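Local atomic coordinates of cell division control protein Cdc48 (Mycobacterium smegmatis, PDB entry 5E7P), a protein that probably binds and hydrolyses ATP as an AAA-family ATPase with two ATPase modules, each holding ADP in this structure. Residues V408-D414 / P452-H456; R398-E402 / L415-A419. All blocks are in the same frame, centred on the assembly; numbering follows the deposited sequence.

Contact 1 of 2, residues V408-D414 / P452-H456; sequences VPSEDLD and PVLRH
His456 reaches Leu413 because its CG stands anti to its own backbone N (chi1 175°), which swings the imidazole to the 408-414 backbone. Its ND1 donates to Leu413 O at 2.8 Å; the carbonyl oxygen sits at the ring edge, close to the ring plane, while ND1 is tilted out of the carbonyl plane. In Glu411, CG lies beside the backbone N (chi1 -73°) and the chain is extended beyond it. Glu411 thus crosses Val453 at about a right angle, with its CG 3.6 Å from Val453 CG2. Its carboxylate continues alongside the Arg455 side chain, which points the same way. The salt bridge, Glu411 OE1 to Arg455 NH2 at 3.9 Å, is long, and the oxygen lies well out of the guanidinium plane, so charge attraction operates without an N-H directed at the oxygen.

Upstream of the imidazole bond the chains run parallel and form a single beta bridge at Ser410 and Leu454. Leu454 N donates to Pro409 O (3.0 Å), and Leu454 O accepts from Glu411 N (2.8 Å). Leu413 CD2 lies 4.1 Å from Leu454 CB, and Val408 packs loosely against the Leu454 end; both leucines also touch Leu405. Pro452 and Val408 meet helix 160-169, whereas Leu454 packs on Ala441 of helix 427-448.

The bridge therefore joins the loops preceding helices 415-420 and 456-462, with Asp414 and Arg455 at their N-caps. Backbone bonds and one directional imidazole bond hold the pairing, to which the ion pair adds little direction. Asp414 OD2, above one ring face toward its rim, might favour the protonated form of the imidazole.

Contact 2 of 2, residues R398-E402 / L415-A419; sequences RSLLE and LGDIA
Helices 394-404 and 415-420, part of what is probably the helical lid of the first ATPase module, pack here with their short segments inclined at 124° and their axes 9.3 Å apart. Leucines fill the interface. Leu401 sends CD1 to Ile418 CG2 (3.8 Å), the two side chains meeting at about a right angle, and the same methyl also approaches Ala419. From the other helix, Leu415 CD1 rests against both Leu401 CB and Glu402 CG, the latter 3.5 Å away. Behind these groups, Leu401 rests on Leu430 and Val434 of helix 427-448, and Leu415 and Ile418 on Leu459 of helix 456-462.

Arg398 closes the solvent side. Its CG is anti to the backbone N (chi1 175°) and the chain runs extended to NE, laying one guanidinium face over Leu415 CB and Gly416 N. NH1 comes within 3.4 Å of Gly416 CA. Closer to the backbone, Arg398 CB meets Ala419 CB at 4.0 Å. One turn on, Glu402 OE2 takes a straight bond from Arg398 NE (3.2 Å), in the guanidinium plane.

No hydrogen bond joins the two segments: cohesion comes from apolar side chains, while the Arg398-Glu402 salt bridge within one helix restrains the guanidinium against the beginning of the other.

In the fold
The two contacts lie 12 Å apart, centre to centre, and their segments alternate along the chain: 398-402, 408-414, 415-419, 452-456. Contact 2 packs helix 394-404 on helix 415-420; contact 1 ties the loop joining those helices to the one leading into helix 456-462. They meet at His456, whose CE1 packs against Asp417 and Ile418, and both border helix 427-448. Together they knit the helices that follow strand 385-388 into one small helical unit, probably the lid of the first ATPase module. The side chains of Val408 and Leu401 are each about 10 Å from a bound ADP, so both contacts lie near the nucleotide site without forming it.

Contact 1 of 2, residues V408-D414 / P452-H456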
loop_
_atom_site.group_PDB
_atom_site.type_symbol
_atom_site.label_atom_id
_atom_site.label_comp_id
_atom_site.label_asym_id
_atom_site.label_seq_id
_atom_site.Cartn_x
_atom_site.Cartn_y
_atom_site.Cartn_z
ATOM N N VAL A 408 -16.269 -4.148 -23.159
ATOM C CA VAL A 408 -15.827 -2.772 -23.339
ATOM C C VAL A 408 -15.225 -2.598 -24.728
ATOM O O VAL A 408 -14.167 -3.156 -25.018
ATOM C CB VAL A 408 -14.775 -2.380 -22.286
ATOM C CG1 VAL A 408 -14.344 -0.932 -22.476
ATOM C CG2 VAL A 408 -15.320 -2.599 -20.885
ATOM N N PRO A 409 -15.899 -1.817 -25.589
ATOM C CA PRO A 409 -15.482 -1.602 -26.981
ATOM C C PRO A 409 -14.064 -1.051 -27.085
ATOM O O PRO A 409 -13.776 0.017 -26.545
ATOM C CB PRO A 409 -16.497 -0.571 -27.500
ATOM C CG PRO A 409 -17.078 0.057 -26.277
ATOM C CD PRO A 409 -17.088 -1.022 -25.242
ATOM N N SER A 410 -13.191 -1.777 -27.777
ATOM C CA SER A 410 -11.785 -1.396 -27.865
ATOM C C SER A 410 -11.134 -1.824 -29.180
ATOM O O SER A 410 -11.719 -2.577 -29.959
ATOM C CB SER A 410 -11.010 -1.978 -26.684
ATOM O OG SER A 410 -11.093 -3.394 -26.667
ATOM N N GLU A 411 -9.917 -1.336 -29.416
ATOM C CA GLU A 411 -9.161 -1.672 -30.620
ATOM C C GLU A 411 -7.857 -2.393 -30.284
ATOM O O GLU A 411 -7.869 -3.507 -29.761
ATOM C CB GLU A 411 -8.860 -0.413 -31.436
ATOM C CG GLU A 411 -10.060 0.168 -32.162
ATOM C CD GLU A 411 -9.767 1.519 -32.786
ATOM O OE1 GLU A 411 -8.608 1.980 -32.697
ATOM O OE2 GLU A 411 -10.697 2.123 -33.361
ATOM N N ASP A 412 -6.736 -1.748 -30.593
ATOM C CA ASP A 412 -5.419 -2.320 -30.334
ATOM C C ASP A 412 -4.889 -1.839 -28.990
ATOM O O ASP A 412 -4.110 -0.889 -28.928
ATOM C CB ASP A 412 -4.439 -1.936 -31.444
ATOM C CG ASP A 412 -4.945 -2.306 -32.827
ATOM O OD1 ASP A 412 -5.666 -1.487 -33.436
ATOM O OD2 ASP A 412 -4.617 -3.412 -33.308
ATOM N N LEU A 413 -5.305 -2.505 -27.918
ATOM C CA LEU A 413 -4.988 -2.051 -26.567
ATOM C C LEU A 413 -3.543 -2.306 -26.149
ATOM O O LEU A 413 -2.971 -1.513 -25.400
ATOM C CB LEU A 413 -5.943 -2.681 -25.553
ATOM C CG LEU A 413 -7.418 -2.317 -25.714
ATOM C CD1 LEU A 413 -8.248 -3.015 -24.655
ATOM C CD2 LEU A 413 -7.602 -0.811 -25.641
ATOM N N ASP A 414 -2.963 -3.404 -26.630
ATOM C CA ASP A 414 -1.608 -3.805 -26.250
ATOM C C ASP A 414 -1.489 -3.898 -24.725
ATOM O O ASP A 414 -0.686 -3.204 -24.102
ATOM C CB ASP A 414 -0.571 -2.837 -26.838
ATOM C CG ASP A 414 0.860 -3.323 -26.663
ATOM O OD1 ASP A 414 1.059 -4.498 -26.287
ATOM O OD2 ASP A 414 1.791 -2.528 -26.910
ATOM N N PRO A 452 -17.461 6.075 -28.957
ATOM C CA PRO A 452 -16.192 5.913 -28.237
ATOM C C PRO A 452 -15.640 4.493 -28.302
ATOM O O PRO A 452 -16.363 3.529 -28.054
ATOM C CB PRO A 452 -16.561 6.266 -26.793
ATOM C CG PRO A 452 -18.025 6.003 -26.704
ATOM C CD PRO A 452 -18.575 6.383 -28.044
ATOM N N VAL A 453 -14.359 4.374 -28.634
ATOM C CA VAL A 453 -13.701 3.074 -28.683
ATOM C C VAL A 453 -12.284 3.147 -28.110
ATOM O O VAL A 453 -11.431 3.880 -28.614
ATOM C CB VAL A 453 -13.694 2.493 -30.117
ATOM C CG1 VAL A 453 -13.245 3.544 -31.131
ATOM C CG2 VAL A 453 -12.823 1.250 -30.185
ATOM N N LEU A 454 -12.047 2.389 -27.044
ATOM C CA LEU A 454 -10.777 2.433 -26.324
ATOM C C LEU A 454 -9.582 1.990 -27.164
ATOM O O LEU A 454 -9.613 0.946 -27.811
ATOM C CB LEU A 454 -10.849 1.584 -25.053
ATOM C CG LEU A 454 -10.989 2.333 -23.728
ATOM C CD1 LEU A 454 -12.368 2.961 -23.611
ATOM C CD2 LEU A 454 -10.709 1.408 -22.552
ATOM N N ARG A 455 -8.526 2.795 -27.138
ATOM C CA ARG A 455 -7.279 2.444 -27.803
ATOM C C ARG A 455 -6.131 2.465 -26.800
ATOM O O ARG A 455 -6.319 2.847 -25.646
ATOM C CB ARG A 455 -7.004 3.394 -28.968
ATOM C CG ARG A 455 -7.035 4.861 -28.590
ATOM C CD ARG A 455 -6.975 5.748 -29.823
ATOM N NE ARG A 455 -8.069 5.466 -30.750
ATOM C CZ ARG A 455 -8.330 6.184 -31.837
ATOM N NH1 ARG A 455 -7.580 7.237 -32.135
ATOM N NH2 ARG A 455 -9.346 5.852 -32.622
ATOM N N HIS A 456 -4.948 2.050 -27.243
ATOM C CA HIS A 456 -3.779 1.981 -26.371
ATOM C C HIS A 456 -3.385 3.351 -25.832
ATOM O O HIS A 456 -2.899 3.468 -24.707
ATOM C CB HIS A 456 -2.594 1.362 -27.108
ATOM C CG HIS A 456 -1.325 1.368 -26.318
ATOM N ND1 HIS A 456 -1.098 0.508 -25.266
ATOM C CD2 HIS A 456 -0.217 2.141 -26.418
ATOM C CE1 HIS A 456 0.097 0.744 -24.756
ATOM N NE2 HIS A 456 0.653 1.731 -25.436
#

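Contact 2 of 2, residues R398-E402 / L415-A419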
loop_
_atom_site.group_PDB
_atom_site.type_symbol
_atom_site.label_atom_id
_atom_site.label_comp_id
_atom_site.label_asym_id
_atom_site.label_seq_id
_atom_site.Cartn_x
_atom_site.Cartn_y
_atom_site.Cartn_z
ATOM N N ARG A 398 -2.116 -8.355 -16.517
ATOM C CA ARG A 398 -2.712 -8.475 -17.841
ATOM C C ARG A 398 -4.025 -9.248 -17.767
ATOM O O ARG A 398 -4.985 -8.918 -18.463
ATOM C CB ARG A 398 -1.747 -9.137 -18.830
ATOM C CG ARG A 398 -2.363 -9.389 -20.197
ATOM C CD ARG A 398 -1.316 -9.538 -21.280
ATOM N NE ARG A 398 -1.932 -9.697 -22.595
ATOM C CZ ARG A 398 -1.273 -9.624 -23.747
ATOM N NH1 ARG A 398 0.033 -9.390 -23.756
ATOM N NH2 ARG A 398 -1.924 -9.780 -24.893
ATOM N N SER A 399 -4.063 -10.267 -16.914
ATOM C CA SER A 399 -5.287 -11.034 -16.689
ATOM C C SER A 399 -6.395 -10.145 -16.131
ATOM O O SER A 399 -7.558 -10.259 -16.521
ATOM C CB SER A 399 -5.030 -12.201 -15.732
ATOM O OG SER A 399 -4.235 -13.206 -16.338
ATOM N N LEU A 400 -6.025 -9.257 -15.216
ATOM C CA LEU A 400 -6.984 -8.349 -14.606
ATOM C C LEU A 400 -7.529 -7.337 -15.613
ATOM O O LEU A 400 -8.731 -7.066 -15.641
ATOM C CB LEU A 400 -6.353 -7.633 -13.411
ATOM C CG LEU A 400 -6.039 -8.528 -12.210
ATOM C CD1 LEU A 400 -5.251 -7.767 -11.156
ATOM C CD2 LEU A 400 -7.321 -9.095 -11.616
ATOM N N LEU A 401 -6.643 -6.786 -16.438
ATOM C CA LEU A 401 -7.034 -5.788 -17.431
ATOM C C LEU A 401 -8.023 -6.362 -18.436
ATOM O O LEU A 401 -9.038 -5.737 -18.743
ATOM C CB LEU A 401 -5.805 -5.223 -18.148
ATOM C CG LEU A 401 -4.931 -4.284 -17.316
ATOM C CD1 LEU A 401 -3.609 -4.000 -18.019
ATOM C CD2 LEU A 401 -5.673 -2.987 -17.024
ATOM N N GLU A 402 -7.727 -7.556 -18.940
ATOM C CA GLU A 402 -8.632 -8.242 -19.857
ATOM C C GLU A 402 -9.991 -8.489 -19.207
ATOM O O GLU A 402 -11.031 -8.329 -19.843
ATOM C CB GLU A 402 -8.012 -9.556 -20.343
ATOM C CG GLU A 402 -6.917 -9.356 -21.377
ATOM C CD GLU A 402 -6.050 -10.581 -21.572
ATOM O OE1 GLU A 402 -6.403 -11.655 -21.038
ATOM O OE2 GLU A 402 -5.011 -10.465 -22.257
ATOM N N LEU A 415 -2.306 -4.765 -24.135
ATOM C CA LEU A 415 -2.411 -4.872 -22.683
ATOM C C LEU A 415 -1.138 -5.371 -22.001
ATOM O O LEU A 415 -0.929 -5.126 -20.812
ATOM C CB LEU A 415 -3.600 -5.754 -22.301
ATOM C CG LEU A 415 -4.959 -5.157 -22.668
ATOM C CD1 LEU A 415 -6.082 -6.032 -22.160
ATOM C CD2 LEU A 415 -5.088 -3.750 -22.112
ATOM N N GLY A 416 -0.295 -6.071 -22.752
ATOM C CA GLY A 416 0.968 -6.551 -22.222
ATOM C C GLY A 416 1.884 -5.401 -21.854
ATOM O O GLY A 416 2.600 -5.456 -20.854
ATOM N N ASP A 417 1.854 -4.352 -22.669
ATOM C CA ASP A 417 2.669 -3.165 -22.439
ATOM C C ASP A 417 2.154 -2.370 -21.241
ATOM O O ASP A 417 2.936 -1.845 -20.450
ATOM C CB ASP A 417 2.694 -2.286 -23.691
ATOM C CG ASP A 417 3.437 -0.984 -23.473
ATOM O OD1 ASP A 417 4.685 -1.010 -23.425
ATOM O OD2 ASP A 417 2.772 0.068 -23.356
ATOM N N ILE A 418 0.833 -2.288 -21.114
ATOM C CA ILE A 418 0.214 -1.603 -19.985
ATOM C C ILE A 418 0.491 -2.344 -18.679
ATOM O O ILE A 418 0.760 -1.724 -17.653
ATOM C CB ILE A 418 -1.301 -1.450 -20.181
ATOM C CG1 ILE A 418 -1.587 -0.648 -21.451
ATOM C CG2 ILE A 418 -1.934 -0.774 -18.970
ATOM C CD1 ILE A 418 -1.001 0.747 -21.431
ATOM N N ALA A 419 0.434 -3.672 -18.728
ATOM C CA ALA A 419 0.744 -4.499 -17.566
ATOM C C ALA A 419 2.211 -4.367 -17.169
ATOM O O ALA A 419 2.543 -4.323 -15.984
ATOM C CB ALA A 419 0.398 -5.954 -17.841
#